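Local coordinates for putative peptide ABC-transport system periplasmic peptide-binding protein (Campylobacter jejuni, PDB 4OEV) that binds nickel ions outside the cytoplasm, probably to hand them to an ABC-type importer, and belongs to a family generally assigned to peptide transport, at residues V77-D82 with I135-K140. Numbering follows the deposited sequence.
Sequences VKFSAD and IGMLPK
Phe79 and Met137 meet in the buried half of this contact, and Asp82 and Lys140 in the half nearer the surface. One corner of the Phe79 ring touches the base of the Met137 side chain. Its CE1 atom lies 4.1 Å from Met137 CB and 4.2 Å from Met137 CG. The two side chains cross obliquely. Phe79 is extended, with CG anti to the backbone N (chi1 164°), and this carries the ring across to the loop. Met137 offers the base of its side chain. Its chain then bends at chi2 and chi3, so the sulfur and the terminal methyl lead away from the ring.

At the other end, the aliphatic part of Lys140 lies against the first turn of helix 81-92. Its CD sits 3.5 Å from Asp82 O and 3.9 Å from Asp82 CB. The lysine chain is stretched out as far as CE and turns only at the last bond (chi4 -74°). Lys140 NZ comes within 4.3 Å of Asp82 OD2, too far for a salt bridge, though the opposite charges may still attract. The ammonium group has its salt bridge with Glu144.

Ser80 is the N-cap of helix 81-92, and its OG receives a weak, bent bond from Asp82 N (3.4 Å, 128°). Asp83 ties the two segments together from the same helix start: one carboxylate oxygen accepts from Ser80 N and the other from Lys140 N. Ser87, one turn further on, accepts from Leu138 N. The contact is structural packing within the family 5 solute-binding fold; none of these residues is a nickel ligand. It joins two helix N-termini: the capped start of helix 81-92 and the loop leading through N-cap Pro139 into helix 140-143.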
# COMPACT_ATOMS: atom_id res chain seq x y z
N VAL A 77 29.84 9.83 -5.90
CA VAL A 77 29.62 11.24 -5.58
C VAL A 77 29.05 11.34 -4.16
O VAL A 77 28.28 10.48 -3.73
CB VAL A 77 28.67 11.87 -6.61
CG1 VAL A 77 28.33 13.29 -6.27
CG2 VAL A 77 29.25 11.73 -8.02
N LYS A 78 29.44 12.36 -3.41
CA LYS A 78 28.96 12.54 -2.05
C LYS A 78 27.46 12.93 -2.06
O LYS A 78 26.98 13.57 -3.00
CB LYS A 78 29.73 13.62 -1.31
CG LYS A 78 31.26 13.42 -1.18
CD LYS A 78 31.86 14.64 -0.49
CE LYS A 78 33.38 14.62 -0.55
NZ LYS A 78 34.02 15.85 -0.01
N PHE A 79 26.77 12.58 -0.98
CA PHE A 79 25.39 12.99 -0.75
C PHE A 79 25.44 14.28 0.04
O PHE A 79 26.15 14.34 1.05
CB PHE A 79 24.61 11.90 -0.00
CG PHE A 79 23.32 12.39 0.58
CD1 PHE A 79 22.21 12.59 -0.23
CD2 PHE A 79 23.21 12.63 1.94
CE1 PHE A 79 21.03 13.04 0.29
CE2 PHE A 79 22.02 13.05 2.47
CZ PHE A 79 20.92 13.27 1.63
N SER A 80 24.71 15.30 -0.42
CA SER A 80 24.71 16.62 0.20
C SER A 80 23.33 17.24 0.36
O SER A 80 22.32 16.67 -0.06
CB SER A 80 25.54 17.59 -0.64
OG SER A 80 25.09 17.60 -2.00
N ALA A 81 23.28 18.42 0.97
CA ALA A 81 22.02 19.17 1.03
C ALA A 81 21.48 19.43 -0.36
O ALA A 81 20.24 19.50 -0.52
CB ALA A 81 22.19 20.49 1.78
N ASP A 82 22.37 19.53 -1.35
CA ASP A 82 21.96 19.74 -2.75
C ASP A 82 20.87 18.74 -3.19
O ASP A 82 19.91 19.10 -3.86
CB ASP A 82 23.13 19.55 -3.69
CG ASP A 82 24.01 20.79 -3.78
OD1 ASP A 82 23.83 21.72 -2.96
OD2 ASP A 82 24.94 20.76 -4.62
N ILE A 135 10.96 8.43 2.22
CA ILE A 135 11.11 8.15 0.78
C ILE A 135 12.55 8.38 0.36
O ILE A 135 13.24 9.23 0.94
CB ILE A 135 10.16 9.02 -0.11
CG1 ILE A 135 10.03 8.41 -1.50
CG2 ILE A 135 10.61 10.46 -0.22
CD1 ILE A 135 9.10 7.17 -1.58
N GLY A 136 13.00 7.63 -0.65
CA GLY A 136 14.38 7.72 -1.09
C GLY A 136 14.73 9.13 -1.56
O GLY A 136 13.85 9.86 -2.01
N MET A 137 16.00 9.53 -1.40
CA MET A 137 16.50 10.80 -1.97
C MET A 137 17.06 10.53 -3.39
O MET A 137 17.50 9.40 -3.70
CB MET A 137 17.55 11.44 -1.05
CG MET A 137 17.01 11.93 0.31
SD MET A 137 15.87 13.32 0.19
CE MET A 137 14.33 12.34 0.18
N LEU A 138 16.91 11.50 -4.27
CA LEU A 138 17.38 11.42 -5.65
C LEU A 138 18.71 12.17 -5.82
O LEU A 138 18.97 13.12 -5.09
CB LEU A 138 16.38 12.05 -6.61
CG LEU A 138 15.01 11.37 -6.67
CD1 LEU A 138 14.06 12.29 -7.41
CD2 LEU A 138 15.20 10.07 -7.38
N PRO A 139 19.52 11.76 -6.82
CA PRO A 139 20.80 12.43 -7.09
C PRO A 139 20.69 13.61 -8.04
O PRO A 139 20.54 13.44 -9.26
CB PRO A 139 21.65 11.31 -7.69
CG PRO A 139 20.67 10.36 -8.32
CD PRO A 139 19.43 10.45 -7.50
N LYS A 140 20.79 14.80 -7.47
CA LYS A 140 20.81 16.03 -8.25
C LYS A 140 21.80 15.97 -9.41
O LYS A 140 21.45 16.30 -10.54
CB LYS A 140 21.12 17.21 -7.35
CG LYS A 140 21.25 18.55 -8.06
CD LYS A 140 21.23 19.66 -7.05
CE LYS A 140 21.29 21.04 -7.69
NZ LYS A 140 22.66 21.33 -8.19